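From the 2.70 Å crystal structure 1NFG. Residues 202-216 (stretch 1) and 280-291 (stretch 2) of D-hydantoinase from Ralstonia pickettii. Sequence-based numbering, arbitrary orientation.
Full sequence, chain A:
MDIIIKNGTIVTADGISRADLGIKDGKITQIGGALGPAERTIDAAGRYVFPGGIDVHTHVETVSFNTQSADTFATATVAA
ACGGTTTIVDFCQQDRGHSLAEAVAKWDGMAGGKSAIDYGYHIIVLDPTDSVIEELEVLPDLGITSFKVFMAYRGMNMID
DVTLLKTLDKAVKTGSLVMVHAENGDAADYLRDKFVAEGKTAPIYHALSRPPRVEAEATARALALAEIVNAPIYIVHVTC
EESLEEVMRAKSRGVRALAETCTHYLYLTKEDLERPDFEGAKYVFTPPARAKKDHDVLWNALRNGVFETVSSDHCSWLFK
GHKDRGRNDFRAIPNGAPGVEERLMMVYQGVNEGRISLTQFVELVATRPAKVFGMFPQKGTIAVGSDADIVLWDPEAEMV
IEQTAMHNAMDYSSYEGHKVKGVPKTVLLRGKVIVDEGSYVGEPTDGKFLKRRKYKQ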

ATOM      1  N   ALA A 202     -18.411 -30.523  -7.256  1.00 36.19           N
ATOM      2  CA  ALA A 202     -17.987 -30.858  -5.896  1.00 34.61           C
ATOM      3  C   ALA A 202     -17.989 -29.620  -4.984  1.00 34.77           C
ATOM      4  O   ALA A 202     -17.960 -28.483  -5.458  1.00 34.72           O
ATOM      5  N   PRO A 203     -18.018 -29.831  -3.659  1.00 34.45           N
ATOM      6  CA  PRO A 203     -18.025 -28.742  -2.679  1.00 33.91           C
ATOM      7  C   PRO A 203     -16.904 -27.721  -2.848  1.00 34.50           C
ATOM      8  O   PRO A 203     -17.107 -26.527  -2.613  1.00 34.57           O
ATOM      9  N   ILE A 204     -15.726 -28.188  -3.254  1.00 33.70           N
ATOM     10  CA  ILE A 204     -14.576 -27.308  -3.433  1.00 33.44           C
ATOM     11  C   ILE A 204     -14.907 -26.097  -4.284  1.00 32.41           C
ATOM     12  O   ILE A 204     -14.399 -24.997  -4.052  1.00 32.02           O
ATOM     13  N   TYR A 205     -15.757 -26.301  -5.279  1.00 30.45           N
ATOM     14  CA  TYR A 205     -16.123 -25.214  -6.165  1.00 29.93           C
ATOM     15  C   TYR A 205     -16.945 -24.127  -5.496  1.00 28.55           C
ATOM     16  O   TYR A 205     -17.156 -23.056  -6.063  1.00 27.91           O
ATOM     17  N   HIS A 206     -17.398 -24.393  -4.279  1.00 27.61           N
ATOM     18  CA  HIS A 206     -18.138 -23.374  -3.557  1.00 26.93           C
ATOM     19  C   HIS A 206     -17.103 -22.302  -3.235  1.00 25.99           C
ATOM     20  O   HIS A 206     -17.370 -21.111  -3.341  1.00 25.41           O
ATOM     21  N   ALA A 207     -15.910 -22.744  -2.850  1.00 25.74           N
ATOM     22  CA  ALA A 207     -14.831 -21.830  -2.504  1.00 25.98           C
ATOM     23  C   ALA A 207     -14.233 -21.164  -3.738  1.00 26.21           C
ATOM     24  O   ALA A 207     -14.119 -19.935  -3.800  1.00 27.16           O
ATOM     25  N   LEU A 208     -13.856 -21.974  -4.722  1.00 25.30           N
ATOM     26  CA  LEU A 208     -13.258 -21.444  -5.940  1.00 24.13           C
ATOM     27  C   LEU A 208     -14.193 -20.488  -6.682  1.00 24.36           C
ATOM     28  O   LEU A 208     -13.729 -19.573  -7.370  1.00 25.26           O
ATOM     29  N   SER A 209     -15.501 -20.685  -6.538  1.00 22.65           N
ATOM     30  CA  SER A 209     -16.461 -19.826  -7.221  1.00 23.17           C
ATOM     31  C   SER A 209     -16.559 -18.450  -6.578  1.00 22.54           C
ATOM     32  O   SER A 209     -17.166 -17.533  -7.136  1.00 21.63           O
ATOM     33  N   ARG A 210     -15.971 -18.305  -5.396  1.00 22.25           N
ATOM     34  CA  ARG A 210     -15.984 -17.020  -4.713  1.00 23.26           C
ATOM     35  C   ARG A 210     -14.677 -16.784  -3.962  1.00 23.15           C
ATOM     36  O   ARG A 210     -14.627 -16.773  -2.731  1.00 23.38           O
ATOM     37  N   PRO A 211     -13.593 -16.574  -4.723  1.00 22.82           N
ATOM     38  CA  PRO A 211     -12.243 -16.331  -4.217  1.00 21.40           C
ATOM     39  C   PRO A 211     -12.123 -14.974  -3.526  1.00 19.66           C
ATOM     40  O   PRO A 211     -12.987 -14.105  -3.676  1.00 20.36           O
ATOM     41  N   PRO A 212     -11.034 -14.776  -2.772  1.00 17.79           N
ATOM     42  CA  PRO A 212     -10.754 -13.541  -2.034  1.00 15.53           C
ATOM     43  C   PRO A 212     -11.107 -12.239  -2.743  1.00 15.75           C
ATOM     44  O   PRO A 212     -11.606 -11.306  -2.113  1.00 16.68           O
ATOM     45  N   ARG A 213     -10.856 -12.162  -4.045  1.00 15.24           N
ATOM     46  CA  ARG A 213     -11.144 -10.932  -4.774  1.00 14.95           C
ATOM     47  C   ARG A 213     -12.618 -10.562  -4.685  1.00 15.37           C
ATOM     48  O   ARG A 213     -12.963  -9.384  -4.575  1.00 14.28           O
ATOM     49  N   VAL A 214     -13.482 -11.574  -4.747  1.00 16.51           N
ATOM     50  CA  VAL A 214     -14.924 -11.372  -4.662  1.00 17.74           C
ATOM     51  C   VAL A 214     -15.265 -10.665  -3.352  1.00 18.57           C
ATOM     52  O   VAL A 214     -16.077  -9.732  -3.324  1.00 17.78           O
ATOM     53  N   GLU A 215     -14.634 -11.110  -2.268  1.00 17.39           N
ATOM     54  CA  GLU A 215     -14.857 -10.511  -0.958  1.00 16.27           C
ATOM     55  C   GLU A 215     -14.213  -9.126  -0.886  1.00 16.64           C
ATOM     56  O   GLU A 215     -14.856  -8.147  -0.500  1.00 18.36           O
ATOM     57  N   ALA A 216     -12.939  -9.053  -1.264  1.00 16.96           N
ATOM     58  CA  ALA A 216     -12.183  -7.803  -1.214  1.00 16.29           C
ATOM     59  C   ALA A 216     -12.890  -6.639  -1.899  1.00 15.69           C
ATOM     60  O   ALA A 216     -13.091  -5.585  -1.296  1.00 15.65           O
ATOM     61  N   GLY A 280     -16.779 -32.569   2.949  1.00 29.19           N
ATOM     62  CA  GLY A 280     -16.480 -31.176   2.681  1.00 28.32           C
ATOM     63  C   GLY A 280     -17.711 -30.293   2.697  1.00 27.77           C
ATOM     64  O   GLY A 280     -17.615 -29.081   2.909  1.00 28.17           O
ATOM     65  N   ALA A 281     -18.876 -30.894   2.474  1.00 27.62           N
ATOM     66  CA  ALA A 281     -20.128 -30.146   2.466  1.00 27.08           C
ATOM     67  C   ALA A 281     -20.338 -29.456   3.811  1.00 27.20           C
ATOM     68  O   ALA A 281     -20.924 -28.373   3.877  1.00 27.50           O
ATOM     69  N   LYS A 282     -19.855 -30.082   4.880  1.00 26.30           N
ATOM     70  CA  LYS A 282     -19.993 -29.513   6.214  1.00 25.97           C
ATOM     71  C   LYS A 282     -19.339 -28.142   6.303  1.00 26.18           C
ATOM     72  O   LYS A 282     -19.783 -27.280   7.060  1.00 26.39           O
ATOM     73  N   TYR A 283     -18.290 -27.943   5.515  1.00 26.50           N
ATOM     74  CA  TYR A 283     -17.536 -26.697   5.536  1.00 26.03           C
ATOM     75  C   TYR A 283     -17.961 -25.694   4.499  1.00 25.33           C
ATOM     76  O   TYR A 283     -17.232 -24.747   4.207  1.00 26.26           O
ATOM     77  N   VAL A 284     -19.149 -25.895   3.950  1.00 24.04           N
ATOM     78  CA  VAL A 284     -19.657 -24.971   2.962  1.00 23.52           C
ATOM     79  C   VAL A 284     -20.345 -23.804   3.660  1.00 24.98           C
ATOM     80  O   VAL A 284     -21.548 -23.847   3.951  1.00 25.58           O
ATOM     81  N   PHE A 285     -19.561 -22.772   3.957  1.00 24.75           N
ATOM     82  CA  PHE A 285     -20.086 -21.562   4.575  1.00 24.25           C
ATOM     83  C   PHE A 285     -19.549 -20.394   3.765  1.00 23.60           C
ATOM     84  O   PHE A 285     -18.632 -20.564   2.959  1.00 22.56           O
ATOM     85  N   THR A 286     -20.122 -19.215   3.976  1.00 22.40           N
ATOM     86  CA  THR A 286     -19.733 -18.042   3.216  1.00 21.77           C
ATOM     87  C   THR A 286     -19.384 -16.826   4.070  1.00 21.31           C
ATOM     88  O   THR A 286     -20.071 -16.533   5.045  1.00 21.61           O
ATOM     89  N   PRO A 287     -18.306 -16.102   3.709  1.00 20.86           N
ATOM     90  CA  PRO A 287     -17.436 -16.396   2.566  1.00 19.45           C
ATOM     91  C   PRO A 287     -16.744 -17.741   2.745  1.00 20.43           C
ATOM     92  O   PRO A 287     -16.763 -18.316   3.835  1.00 22.39           O
ATOM     93  N   PRO A 288     -16.116 -18.261   1.681  1.00 20.60           N
ATOM     94  CA  PRO A 288     -15.431 -19.556   1.744  1.00 20.04           C
ATOM     95  C   PRO A 288     -14.242 -19.604   2.693  1.00 20.40           C
ATOM     96  O   PRO A 288     -13.611 -18.584   2.970  1.00 19.56           O
ATOM     97  N   ALA A 289     -13.937 -20.806   3.174  1.00 20.74           N
ATOM     98  CA  ALA A 289     -12.790 -21.012   4.045  1.00 20.49           C
ATOM     99  C   ALA A 289     -11.572 -20.620   3.210  1.00 20.64           C
ATOM    100  O   ALA A 289     -11.491 -20.956   2.026  1.00 20.00           O
ATOM    101  N   ARG A 290     -10.627 -19.920   3.824  1.00 20.69           N
ATOM    102  CA  ARG A 290      -9.437 -19.476   3.114  1.00 21.09           C
ATOM    103  C   ARG A 290      -8.220 -20.389   3.276  1.00 22.09           C
ATOM    104  O   ARG A 290      -8.327 -21.606   3.137  1.00 22.70           O
ATOM    105  N   ALA A 291      -7.059 -19.801   3.558  1.00 23.65           N
ATOM    106  CA  ALA A 291      -5.836 -20.581   3.730  1.00 25.11           C
ATOM    107  C   ALA A 291      -5.183 -20.293   5.076  1.00 27.16           C
ATOM    108  O   ALA A 291      -5.543 -19.323   5.750  1.00 28.30           O
TER

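The strongest link between the stretches is a salt bridge. Arg-290 NH2 donates to Glu-215 OE1 at 2.7 Å, with an N-H...O angle of 165°. Glu-215 points toward stretch 2 from its helix, with chi1 and chi2 both t, so the extended chain carries its carboxylate to the arginine. Arg-290 starts sideways, but its end comes nearer. Its chi1 and chi2 are m and its chi3 is t.

The same guanidinium makes a second bond. Arg-290 NH1 donates to the backbone Arg-210 O at 3.3 Å and 165°. Both acceptors lie at the guanidinium edge, near its plane, where the N-H groups point. Water 1 joins this group. It donates to Arg-210 O at 2.9 Å and accepts from Arg-290 NH2 at 3.0 Å, so a direct bond and a water bridge both tie Arg-290 to one carbonyl. Over one guanidinium face lies Pro-212 N, 3.5 Å from Arg-290 NH1. This is packing, because the proline nitrogen has no hydrogen to share.

His-206 forms the other direct hydrogen bond. Its side chain points toward stretch 2, with chi1 t and chi2 62°. His-206 NE2 donates to the backbone Phe-285 O at 3.0 Å and 150°. Thr-286 OG1 is also near the ring edge, 3.2 Å from His-206 NE2. Val-284, with chi1 t, covers one face of the ring. Its CG1 lies 3.5 Å from the centroid of the His-206 ring and 15° off the normal, a CH-pi contact. The imidazole thus uses its edge for polar contact and a face for packing.

Pro-288 points toward stretch 1 and is well covered by it. Pro-288 CG lies 3.1 Å from Arg-210 CG, a tight approach. Pro-288 CB lies 3.7 Å from Ala-207 CB. The backbones come close here, with Ala-207 CA and Pro-288 CA 4.9 Å apart.

Arg-210 points toward stretch 2, with chi1 p and chi3 m. Its NH2 is 3.7 Å from Thr-286 CG2, and Thr-286 OG1 sits over one face of its guanidinium. Thr-286 itself points toward stretch 1, with chi1 m. Pro-287 follows a cis peptide bond, and its CB lies 3.4 Å from Glu-215 OE1.

At the other end, Pro-203 points toward stretch 2. Pro-203 CB is 4.3 Å from Val-284 CG2 and 4.1 Å from Gly-280 C. Ile-204, Leu-208 and Arg-213 point away and make no contact with stretch 2.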

ATOM      1  CB  ALA A 202     -16.602 -31.483  -5.926  1.00 33.58           C
ATOM      2  CB  PRO A 203     -17.925 -29.480  -1.352  1.00 33.64           C
ATOM      3  CG  PRO A 203     -18.661 -30.755  -1.634  1.00 34.43           C
ATOM      4  CD  PRO A 203     -18.112 -31.137  -2.983  1.00 34.66           C
ATOM      5  CB  ILE A 204     -13.423 -28.020  -4.127  1.00 35.45           C
ATOM      6  CG1 ILE A 204     -13.402 -29.490  -3.710  1.00 39.91           C
ATOM      7  CG2 ILE A 204     -12.111 -27.318  -3.773  1.00 33.02           C
ATOM      8  CD1 ILE A 204     -12.419 -30.349  -4.503  1.00 44.03           C
ATOM      9  CB  TYR A 205     -16.803 -25.784  -7.409  1.00 30.90           C
ATOM     10  CG  TYR A 205     -15.811 -26.608  -8.196  1.00 32.16           C
ATOM     11  CD1 TYR A 205     -14.728 -25.995  -8.833  1.00 32.73           C
ATOM     12  CD2 TYR A 205     -15.866 -28.001  -8.188  1.00 31.92           C
ATOM     13  CE1 TYR A 205     -13.719 -26.746  -9.431  1.00 31.85           C
ATOM     14  CE2 TYR A 205     -14.857 -28.766  -8.786  1.00 32.43           C
ATOM     15  CZ  TYR A 205     -13.786 -28.129  -9.402  1.00 32.01           C
ATOM     16  OH  TYR A 205     -12.767 -28.870  -9.959  1.00 32.53           O
ATOM     17  CB  HIS A 206     -18.726 -23.927  -2.256  1.00 26.90           C
ATOM     18  CG  HIS A 206     -19.252 -22.866  -1.337  1.00 25.97           C
ATOM     19  ND1 HIS A 206     -20.290 -22.027  -1.684  1.00 25.12           N
ATOM     20  CD2 HIS A 206     -18.857 -22.481  -0.100  1.00 26.00           C
ATOM     21  CE1 HIS A 206     -20.510 -21.170  -0.703  1.00 24.78           C
ATOM     22  NE2 HIS A 206     -19.654 -21.423   0.270  1.00 26.15           N
ATOM     23  CB  ALA A 207     -13.747 -22.574  -1.735  1.00 25.65           C
ATOM     24  CB  LEU A 208     -12.843 -22.591  -6.860  1.00 22.69           C
ATOM     25  CG  LEU A 208     -11.928 -23.630  -6.201  1.00 23.31           C
ATOM     26  CD1 LEU A 208     -11.596 -24.730  -7.195  1.00 20.15           C
ATOM     27  CD2 LEU A 208     -10.659 -22.962  -5.698  1.00 20.73           C
ATOM     28  CB  SER A 209     -17.849 -20.488  -7.270  1.00 25.18           C
ATOM     29  OG  SER A 209     -18.410 -20.669  -5.981  1.00 28.10           O
ATOM     30  CB  ARG A 210     -17.209 -16.908  -3.789  1.00 22.73           C
ATOM     31  CG  ARG A 210     -17.563 -18.153  -3.010  1.00 22.66           C
ATOM     32  CD  ARG A 210     -19.070 -18.249  -2.777  1.00 23.27           C
ATOM     33  NE  ARG A 210     -19.655 -17.019  -2.245  1.00 22.37           N
ATOM     34  CZ  ARG A 210     -20.895 -16.613  -2.518  1.00 21.90           C
ATOM     35  NH1 ARG A 210     -21.671 -17.338  -3.312  1.00 24.37           N
ATOM     36  NH2 ARG A 210     -21.363 -15.484  -2.011  1.00 20.44           N
ATOM     37  CB  PRO A 211     -11.397 -16.414  -5.479  1.00 20.05           C
ATOM     38  CG  PRO A 211     -12.297 -15.789  -6.490  1.00 20.45           C
ATOM     39  CD  PRO A 211     -13.623 -16.448  -6.192  1.00 21.95           C
ATOM     40  CB  PRO A 212      -9.267 -13.655  -1.745  1.00 13.73           C
ATOM     41  CG  PRO A 212      -9.109 -15.123  -1.500  1.00 14.47           C
ATOM     42  CD  PRO A 212      -9.923 -15.736  -2.623  1.00 14.83           C
ATOM     43  CB  ARG A 213     -10.757 -11.071  -6.239  1.00 16.51           C
ATOM     44  CG  ARG A 213     -10.568  -9.738  -6.930  1.00 16.63           C
ATOM     45  CD  ARG A 213      -9.200  -9.204  -6.585  1.00 19.45           C
ATOM     46  NE  ARG A 213      -9.216  -8.106  -5.628  1.00 18.00           N
ATOM     47  CZ  ARG A 213      -8.216  -7.858  -4.789  1.00 16.56           C
ATOM     48  NH1 ARG A 213      -7.144  -8.641  -4.787  1.00 12.70           N
ATOM     49  NH2 ARG A 213      -8.273  -6.815  -3.973  1.00 19.38           N
ATOM     50  CB  VAL A 214     -15.673 -12.719  -4.723  1.00 19.70           C
ATOM     51  CG1 VAL A 214     -17.162 -12.505  -4.494  1.00 21.01           C
ATOM     52  CG2 VAL A 214     -15.437 -13.379  -6.067  1.00 19.25           C
ATOM     53  CB  GLU A 215     -14.268 -11.410   0.144  1.00 14.63           C
ATOM     54  CG  GLU A 215     -14.617 -10.969   1.566  1.00 11.70           C
ATOM     55  CD  GLU A 215     -14.050 -11.897   2.639  1.00 13.37           C
ATOM     56  OE1 GLU A 215     -13.873 -13.103   2.355  1.00  9.75           O
ATOM     57  OE2 GLU A 215     -13.795 -11.420   3.774  1.00 12.32           O
ATOM     58  CB  ALA A 216     -10.800  -8.014  -1.827  1.00 16.74           C
ATOM     59  CB  ALA A 281     -21.292 -31.077   2.167  1.00 26.01           C
ATOM     60  CB  LYS A 282     -19.347 -30.427   7.253  1.00 25.45           C
ATOM     61  CG  LYS A 282     -20.031 -31.759   7.420  1.00 26.22           C
ATOM     62  CD  LYS A 282     -19.360 -32.581   8.495  1.00 25.43           C
ATOM     63  CE  LYS A 282     -20.014 -33.942   8.637  1.00 26.54           C
ATOM     64  NZ  LYS A 282     -19.352 -34.742   9.706  1.00 29.75           N
ATOM     65  CB  TYR A 283     -16.054 -27.016   5.396  1.00 25.88           C
ATOM     66  CG  TYR A 283     -15.646 -28.011   6.442  1.00 26.99           C
ATOM     67  CD1 TYR A 283     -15.390 -27.603   7.746  1.00 27.66           C
ATOM     68  CD2 TYR A 283     -15.649 -29.377   6.165  1.00 27.80           C
ATOM     69  CE1 TYR A 283     -15.155 -28.530   8.750  1.00 30.31           C
ATOM     70  CE2 TYR A 283     -15.421 -30.311   7.161  1.00 29.47           C
ATOM     71  CZ  TYR A 283     -15.178 -29.880   8.451  1.00 30.86           C
ATOM     72  OH  TYR A 283     -14.980 -30.800   9.450  1.00 34.74           O
ATOM     73  CB  VAL A 284     -20.650 -25.653   1.997  1.00 22.74           C
ATOM     74  CG1 VAL A 284     -21.279 -24.615   1.079  1.00 19.39           C
ATOM     75  CG2 VAL A 284     -19.930 -26.711   1.175  1.00 20.81           C
ATOM     76  CB  PHE A 285     -19.683 -21.460   6.048  1.00 24.12           C
ATOM     77  CG  PHE A 285     -18.257 -21.821   6.321  1.00 25.07           C
ATOM     78  CD1 PHE A 285     -17.226 -20.965   5.960  1.00 24.70           C
ATOM     79  CD2 PHE A 285     -17.948 -23.022   6.950  1.00 24.12           C
ATOM     80  CE1 PHE A 285     -15.909 -21.302   6.224  1.00 26.04           C
ATOM     81  CE2 PHE A 285     -16.636 -23.367   7.219  1.00 23.80           C
ATOM     82  CZ  PHE A 285     -15.612 -22.507   6.856  1.00 24.69           C
ATOM     83  CB  THR A 286     -20.873 -17.666   2.248  1.00 23.41           C
ATOM     84  OG1 THR A 286     -21.091 -18.750   1.336  1.00 25.51           O
ATOM     85  CG2 THR A 286     -20.544 -16.398   1.475  1.00 22.66           C
ATOM     86  CB  PRO A 287     -16.471 -15.221   2.565  1.00 18.80           C
ATOM     87  CG  PRO A 287     -17.347 -14.095   3.001  1.00 18.29           C
ATOM     88  CD  PRO A 287     -18.087 -14.718   4.172  1.00 21.55           C
ATOM     89  CB  PRO A 288     -14.981 -19.789   0.297  1.00 19.64           C
ATOM     90  CG  PRO A 288     -15.847 -18.889  -0.509  1.00 19.14           C
ATOM     91  CD  PRO A 288     -15.963 -17.664   0.345  1.00 19.59           C
ATOM     92  CB  ALA A 289     -12.698 -22.466   4.445  1.00 19.41           C
ATOM     93  CB  ARG A 290      -9.102 -18.057   3.555  1.00 20.88           C
ATOM     94  CG  ARG A 290     -10.264 -17.088   3.387  1.00 21.28           C
ATOM     95  CD  ARG A 290     -10.848 -17.170   1.985  1.00 20.56           C
ATOM     96  NE  ARG A 290     -11.758 -16.064   1.707  1.00 20.82           N
ATOM     97  CZ  ARG A 290     -12.480 -15.953   0.596  1.00 20.83           C
ATOM     98  NH1 ARG A 290     -12.404 -16.884  -0.348  1.00 20.50           N
ATOM     99  NH2 ARG A 290     -13.278 -14.907   0.429  1.00 21.17           N
ATOM    100  CB  ALA A 291      -4.866 -20.271   2.611  1.00 23.12           C
TER
HETATM  101  O   HOH W   1     -15.641 -14.417  -1.398  1.00 23.01           O